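Local coordinates for uncharacterized conserved protein YiiM (Geobacillus stearothermophilus, PDB 5YHH) that probably confers resistance to the mutagenic base analogue hydroxylaminopurine, as a MOSC-domain oxidoreductase with a putative molybdenum-cofactor site, at residues 80-85 with 132-137; 74-79 with 139-144. All coordinates share one frame; numbering follows the deposited sequence.

Contact 1 (80-85 with 132-137)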
loop_
_atom_site.group_PDB
_atom_site.type_symbol
_atom_site.label_atom_id
_atom_site.label_comp_id
_atom_site.label_asym_id
_atom_site.label_seq_id
_atom_site.Cartn_x
_atom_site.Cartn_y
_atom_site.Cartn_z
ATOM N N TYR A 80 -4.678 -7.502 -19.481
ATOM C CA TYR A 80 -6.139 -7.507 -19.658
ATOM C C TYR A 80 -6.684 -6.751 -20.867
ATOM O O TYR A 80 -7.900 -6.828 -21.139
ATOM C CB TYR A 80 -6.851 -7.013 -18.392
ATOM C CG TYR A 80 -6.671 -7.923 -17.220
ATOM C CD1 TYR A 80 -7.297 -9.179 -17.184
ATOM C CD2 TYR A 80 -5.892 -7.542 -16.138
ATOM C CE1 TYR A 80 -7.134 -10.027 -16.083
ATOM C CE2 TYR A 80 -5.724 -8.387 -15.050
ATOM C CZ TYR A 80 -6.355 -9.610 -15.016
ATOM O OH TYR A 80 -6.155 -10.429 -13.922
ATOM N N GLY A 81 -5.821 -6.066 -21.611
ATOM C CA GLY A 81 -6.251 -5.378 -22.831
ATOM C C GLY A 81 -7.227 -4.217 -22.607
ATOM O O GLY A 81 -8.157 -3.989 -23.382
ATOM N N ARG A 82 -7.017 -3.456 -21.556
ATOM C CA ARG A 82 -7.892 -2.335 -21.255
ATOM C C ARG A 82 -7.081 -1.357 -20.405
ATOM O O ARG A 82 -6.076 -1.764 -19.818
ATOM C CB ARG A 82 -9.103 -2.837 -20.474
ATOM C CG ARG A 82 -8.739 -3.229 -19.067
ATOM C CD ARG A 82 -9.958 -3.504 -18.218
ATOM N NE ARG A 82 -10.614 -4.752 -18.606
ATOM C CZ ARG A 82 -11.611 -5.306 -17.906
ATOM N NH1 ARG A 82 -12.097 -4.691 -16.816
ATOM N NH2 ARG A 82 -12.135 -6.453 -18.310
ATOM N N PRO A 83 -7.528 -0.093 -20.306
ATOM C CA PRO A 83 -6.733 0.877 -19.542
ATOM C C PRO A 83 -6.747 0.676 -18.034
ATOM O O PRO A 83 -7.778 0.250 -17.488
ATOM C CB PRO A 83 -7.382 2.241 -19.855
ATOM C CG PRO A 83 -8.417 1.997 -20.873
ATOM C CD PRO A 83 -8.639 0.526 -21.052
ATOM N N PHE A 84 -5.633 1.025 -17.382
ATOM C CA PHE A 84 -5.574 1.152 -15.924
ATOM C C PHE A 84 -4.824 2.430 -15.638
ATOM O O PHE A 84 -3.645 2.557 -16.030
ATOM C CB PHE A 84 -4.841 -0.030 -15.292
ATOM C CG PHE A 84 -5.623 -1.348 -15.321
ATOM C CD1 PHE A 84 -5.705 -2.105 -16.457
ATOM C CD2 PHE A 84 -6.195 -1.845 -14.172
ATOM C CE1 PHE A 84 -6.392 -3.281 -16.477
ATOM C CE2 PHE A 84 -6.901 -3.045 -14.207
ATOM C CZ PHE A 84 -6.990 -3.754 -15.345
ATOM N N THR A 85 -5.517 3.409 -15.045
ATOM C CA THR A 85 -4.952 4.724 -14.754
ATOM C C THR A 85 -5.186 4.985 -13.271
ATOM O O THR A 85 -5.751 4.142 -12.535
ATOM C CB THR A 85 -5.600 5.808 -15.658
ATOM O OG1 THR A 85 -7.020 5.771 -15.462
ATOM C CG2 THR A 85 -5.310 5.510 -17.151
ATOM N N HIS A 132 -13.357 -4.132 -11.373
ATOM C CA HIS A 132 -12.930 -4.371 -12.752
ATOM C C HIS A 132 -13.670 -5.526 -13.408
ATOM O O HIS A 132 -13.484 -5.819 -14.607
ATOM C CB HIS A 132 -11.421 -4.587 -12.761
ATOM C CG HIS A 132 -10.660 -3.383 -12.324
ATOM N ND1 HIS A 132 -10.628 -2.221 -13.061
ATOM C CD2 HIS A 132 -9.997 -3.116 -11.171
ATOM C CE1 HIS A 132 -9.931 -1.301 -12.407
ATOM N NE2 HIS A 132 -9.517 -1.826 -11.269
ATOM N N GLN A 133 -14.514 -6.204 -12.628
ATOM C CA GLN A 133 -15.176 -7.418 -13.102
ATOM C C GLN A 133 -14.128 -8.410 -13.637
ATOM O O GLN A 133 -14.253 -8.939 -14.745
ATOM C CB GLN A 133 -16.230 -7.105 -14.184
ATOM C CG GLN A 133 -17.460 -6.310 -13.671
ATOM C CD GLN A 133 -18.818 -6.910 -14.121
ATOM O OE1 GLN A 133 -18.894 -7.993 -14.736
ATOM N NE2 GLN A 133 -19.901 -6.208 -13.784
ATOM N N LEU A 134 -13.090 -8.623 -12.829
ATOM C CA LEU A 134 -12.008 -9.531 -13.148
ATOM C C LEU A 134 -11.800 -10.494 -11.988
ATOM O O LEU A 134 -11.047 -10.203 -11.055
ATOM C CB LEU A 134 -10.732 -8.740 -13.432
ATOM C CG LEU A 134 -10.684 -7.955 -14.756
ATOM C CD1 LEU A 134 -9.410 -7.062 -14.767
ATOM C CD2 LEU A 134 -10.771 -8.869 -15.969
ATOM N N PRO A 135 -12.486 -11.637 -12.016
ATOM C CA PRO A 135 -12.353 -12.539 -10.862
ATOM C C PRO A 135 -10.947 -13.067 -10.579
ATOM O O PRO A 135 -10.677 -13.506 -9.454
ATOM C CB PRO A 135 -13.286 -13.731 -11.203
ATOM C CG PRO A 135 -14.032 -13.368 -12.417
ATOM C CD PRO A 135 -13.499 -12.093 -12.994
ATOM N N ASP A 136 -10.059 -13.076 -11.577
ATOM C CA ASP A 136 -8.728 -13.611 -11.324
ATOM C C ASP A 136 -7.738 -12.534 -10.881
ATOM O O ASP A 136 -6.585 -12.843 -10.630
ATOM C CB ASP A 136 -8.191 -14.427 -12.498
ATOM C CG ASP A 136 -7.654 -13.557 -13.630
ATOM O OD1 ASP A 136 -8.017 -12.370 -13.743
ATOM O OD2 ASP A 136 -6.872 -14.088 -14.441
ATOM N N LEU A 137 -8.166 -11.275 -10.814
ATOM C CA LEU A 137 -7.254 -10.183 -10.440
ATOM C C LEU A 137 -6.582 -10.327 -9.030
ATOM O O LEU A 137 -5.368 -10.145 -8.894
ATOM C CB LEU A 137 -7.953 -8.820 -10.632
ATOM C CG LEU A 137 -7.160 -7.560 -10.327
ATOM C CD1 LEU A 137 -5.816 -7.636 -11.069
ATOM C CD2 LEU A 137 -7.943 -6.285 -10.654
HETATM O O HOH W 1 -11.558 -2.085 -15.589
HETATM O O HOH W 2 -14.290 -7.888 -17.231
#
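Tyr80 and Leu134 meet where two helices of the MOSC domain run out: Tyr80 ends helix 71-80, and Leu134 follows Gln133, the positive-phi residue of the Schellman motif that closes helix 127-132. Leucine on tyrosine here is a CH-pi contact, with Leu134 CD1 3.6 Å from the Tyr80 ring centroid, only 5° off the normal. The other methyl, Leu134 CD2, lies 3.7 Å from Tyr80 CD1 and also touches Arg82 NH2. Beyond the ring, the phenol and the carboxylate of Asp136 approach tip to tip, their planes 75° apart; Tyr80 OH donates to Asp136 OD1 over 2.7 Å, coming from above the carboxylate plane. Asp136 OD2 has a long, weak ion pair with Arg79.

Arg82 extends past Leu134 in the opposite sense, its chain bent where chi3 (72°) places NE. Its NH1 donates to His132 O at 2.8 Å, on a carbonyl lone pair, while Leu134 CD1 lies over one face of the guanidinium, toward the rim. Two waters sit in the guanidinium plane at its edge. One accepts from Arg82 NH1 and is hydrogen-bonded to His132 ND1 at 2.7 Å; the other accepts from NH2 and donates to Gln133 O. The imidazole is held from its far nitrogen by a hydrogen bond between NE2 and Ala88 O, and Phe84 CE2 lies over the centre of one ring face, 3.9 Å above its plane. Phe84 also touches Leu134 CD1, through CZ.

Arg82 thus reaches the carbonyls of His132 and Gln133, at the C-terminal end of helix 127-132, one directly and one through water, and its positive charge would be expected to interact favourably with the partial negative charge at that helix end.

Contact 2 (74-79 with 139-144)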
loop_
_atom_site.group_PDB
_atom_site.type_symbol
_atom_site.label_atom_id
_atom_site.label_comp_id
_atom_site.label_asym_id
_atom_site.label_seq_id
_atom_site.Cartn_x
_atom_site.Cartn_y
_atom_site.Cartn_z
ATOM N N VAL A 74 1.066 -0.614 -16.563
ATOM C CA VAL A 74 1.526 -1.068 -17.858
ATOM C C VAL A 74 1.341 -2.564 -17.997
ATOM O O VAL A 74 0.803 -3.028 -19.010
ATOM C CB VAL A 74 3.000 -0.649 -18.129
ATOM C CG1 VAL A 74 3.537 -1.281 -19.441
ATOM C CG2 VAL A 74 3.090 0.826 -18.237
ATOM N N TYR A 75 1.768 -3.323 -16.988
ATOM C CA TYR A 75 1.576 -4.739 -16.977
ATOM C C TYR A 75 0.089 -5.105 -17.020
ATOM O O TYR A 75 -0.301 -5.975 -17.798
ATOM C CB TYR A 75 2.238 -5.367 -15.754
ATOM C CG TYR A 75 1.882 -6.831 -15.557
ATOM C CD1 TYR A 75 2.590 -7.818 -16.213
ATOM C CD2 TYR A 75 0.874 -7.220 -14.670
ATOM C CE1 TYR A 75 2.296 -9.138 -16.041
ATOM C CE2 TYR A 75 0.554 -8.546 -14.511
ATOM C CZ TYR A 75 1.287 -9.499 -15.180
ATOM O OH TYR A 75 1.000 -10.826 -15.040
ATOM N N TRP A 76 -0.749 -4.447 -16.217
ATOM C CA TRP A 76 -2.178 -4.796 -16.183
ATOM C C TRP A 76 -2.862 -4.499 -17.536
ATOM O O TRP A 76 -3.739 -5.261 -17.965
ATOM C CB TRP A 76 -2.906 -4.077 -15.051
ATOM C CG TRP A 76 -2.369 -4.472 -13.689
ATOM C CD1 TRP A 76 -1.781 -3.660 -12.773
ATOM C CD2 TRP A 76 -2.327 -5.789 -13.144
ATOM N NE1 TRP A 76 -1.390 -4.384 -11.682
ATOM C CE2 TRP A 76 -1.706 -5.695 -11.889
ATOM C CE3 TRP A 76 -2.757 -7.040 -13.589
ATOM C CZ2 TRP A 76 -1.507 -6.792 -11.078
ATOM C CZ3 TRP A 76 -2.563 -8.139 -12.767
ATOM C CH2 TRP A 76 -1.944 -7.991 -11.517
ATOM N N GLU A 77 -2.458 -3.433 -18.206
ATOM C CA GLU A 77 -3.041 -3.103 -19.495
ATOM C C GLU A 77 -2.653 -4.136 -20.533
ATOM O O GLU A 77 -3.445 -4.483 -21.411
ATOM C CB GLU A 77 -2.616 -1.740 -19.963
ATOM C CG GLU A 77 -3.159 -0.599 -19.077
ATOM C CD GLU A 77 -2.736 0.792 -19.561
ATOM O OE1 GLU A 77 -1.799 0.899 -20.428
ATOM O OE2 GLU A 77 -3.370 1.784 -19.104
ATOM N N GLU A 78 -1.432 -4.636 -20.411
ATOM C CA GLU A 78 -0.953 -5.705 -21.300
ATOM C C GLU A 78 -1.638 -7.035 -20.997
ATOM O O GLU A 78 -2.000 -7.788 -21.905
ATOM C CB GLU A 78 0.546 -5.835 -21.146
ATOM C CG GLU A 78 1.275 -4.646 -21.778
ATOM C CD GLU A 78 2.741 -4.593 -21.433
ATOM O OE1 GLU A 78 3.178 -5.332 -20.526
ATOM O OE2 GLU A 78 3.452 -3.796 -22.066
ATOM N N ARG A 79 -1.814 -7.338 -19.722
ATOM C CA ARG A 79 -2.502 -8.598 -19.367
ATOM C C ARG A 79 -3.970 -8.593 -19.748
ATOM O O ARG A 79 -4.478 -9.604 -20.251
ATOM C CB ARG A 79 -2.409 -8.903 -17.873
ATOM C CG ARG A 79 -3.149 -10.205 -17.546
ATOM C CD ARG A 79 -3.464 -10.469 -16.107
ATOM N NE ARG A 79 -2.459 -11.292 -15.453
ATOM C CZ ARG A 79 -2.624 -12.432 -14.789
ATOM N NH1 ARG A 79 -3.784 -13.071 -14.643
ATOM N NH2 ARG A 79 -1.550 -12.957 -14.234
ATOM N N LYS A 139 -5.866 -13.121 -7.386
ATOM C CA LYS A 139 -4.885 -14.167 -7.580
ATOM C C LYS A 139 -3.676 -13.647 -8.351
ATOM O O LYS A 139 -2.541 -13.861 -7.940
ATOM C CB LYS A 139 -5.512 -15.354 -8.340
ATOM C CG LYS A 139 -4.577 -16.525 -8.560
ATOM C CD LYS A 139 -5.325 -17.674 -9.334
ATOM C CE LYS A 139 -5.406 -17.359 -10.831
ATOM N NZ LYS A 139 -6.450 -18.148 -11.595
ATOM N N ALA A 140 -3.913 -12.932 -9.441
ATOM C CA ALA A 140 -2.811 -12.320 -10.198
ATOM C C ALA A 140 -1.939 -11.383 -9.360
ATOM O O ALA A 140 -0.718 -11.338 -9.517
ATOM C CB ALA A 140 -3.348 -11.571 -11.434
ATOM N N ILE A 141 -2.565 -10.601 -8.505
ATOM C CA ILE A 141 -1.794 -9.701 -7.621
ATOM C C ILE A 141 -0.897 -10.530 -6.692
ATOM O O ILE A 141 0.293 -10.257 -6.587
ATOM C CB ILE A 141 -2.716 -8.754 -6.820
ATOM C CG1 ILE A 141 -3.364 -7.730 -7.757
ATOM C CG2 ILE A 141 -1.932 -8.028 -5.697
ATOM C CD1 ILE A 141 -4.573 -7.022 -7.158
ATOM N N CYS A 142 -1.462 -11.562 -6.061
ATOM C CA CYS A 142 -0.688 -12.449 -5.214
ATOM C C CYS A 142 0.409 -13.189 -5.992
ATOM O O CYS A 142 1.524 -13.342 -5.494
ATOM C CB CYS A 142 -1.592 -13.426 -4.449
ATOM S SG CYS A 142 -0.669 -14.799 -3.726
ATOM N N GLN A 143 0.137 -13.599 -7.228
ATOM C CA GLN A 143 1.147 -14.287 -8.022
ATOM C C GLN A 143 2.278 -13.363 -8.501
ATOM O O GLN A 143 3.434 -13.789 -8.549
ATOM C CB GLN A 143 0.522 -14.941 -9.254
ATOM C CG GLN A 143 -0.265 -16.215 -8.975
ATOM C CD GLN A 143 -1.071 -16.684 -10.188
ATOM O OE1 GLN A 143 -1.490 -15.876 -11.045
ATOM N NE2 GLN A 143 -1.303 -17.999 -10.261
ATOM N N THR A 144 1.961 -12.121 -8.880
ATOM C CA THR A 144 2.969 -11.233 -9.439
ATOM C C THR A 144 3.701 -10.450 -8.354
ATOM O O THR A 144 4.791 -9.932 -8.596
ATOM C CB THR A 144 2.326 -10.238 -10.420
ATOM O OG1 THR A 144 1.306 -9.455 -9.736
ATOM C CG2 THR A 144 1.711 -10.989 -11.582
HETATM O O HOH W 3 -0.192 -14.352 -12.627
#
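Two long side chains of helix 71-80 converge on Ala140 CB. Arg79 lays a guanidinium face over it, CZ 3.5 Å from the methyl carbon, whereas Trp76 presents a rim: CZ3 and CH2 both stand 3.8 Å from CB, which lies near the indole plane. Next along the indole, Trp76 CZ2 meets Ile141 CG1 at 3.9 Å, the two side chains crossing at about a right angle. Tyr75 reaches Thr144 tip to tip, with OH 3.5 Å from CG2; its CG, anti to the backbone N (chi1 170°), starts the ring off toward helix 137-144.

The first-shell groups also brace one another. Tyr75 CD2 covers part of one indole face, and Arg79 NH2 makes a weak bond, 3.4 Å long, to Tyr75 OH. Thr144 OG1 donates to Ala140 O at 2.8 Å, on the opposite face of that carbonyl from Thr144 N. In the outer layer, Tyr68 OH hydrogen-bonds Trp76 NE1, and Lys146 N, just past the helix end, bonds Thr144 OG1.

The axes of segments 74-79 and 139-144 come within 12.9 Å, their N-to-C directions 127° apart, and the helices meet through extended side chains, not backbones. Helix 71-80 is the connection of a beta-alpha-beta crossover between the parallel neighbours 65-69 and 93-96, and helix 137-144 packs against it from the connection leading into strand 149-153.

The two contacts lie side by side, their centres about 9 Å apart, on the same side of the chain's centre and within the MOSC domain. Their segments run in the order 74-79, 80-85, 132-137, 139-144, so contact 1 is nested inside the loop closed by contact 2. Helix 71-80 packs on helix 137-144, and the loop leaving it packs on the connection between helices 127-132 and 137-144. Glu77 OE2 joins 74-79 to 80-85 through a probable hydrogen bond from Phe84 N, while the weak Arg79-Asp136 ion pair joins 74-79 to 132-137. Cys125, found as cysteinesulfonic acid, lies seven residues before segment 132-137.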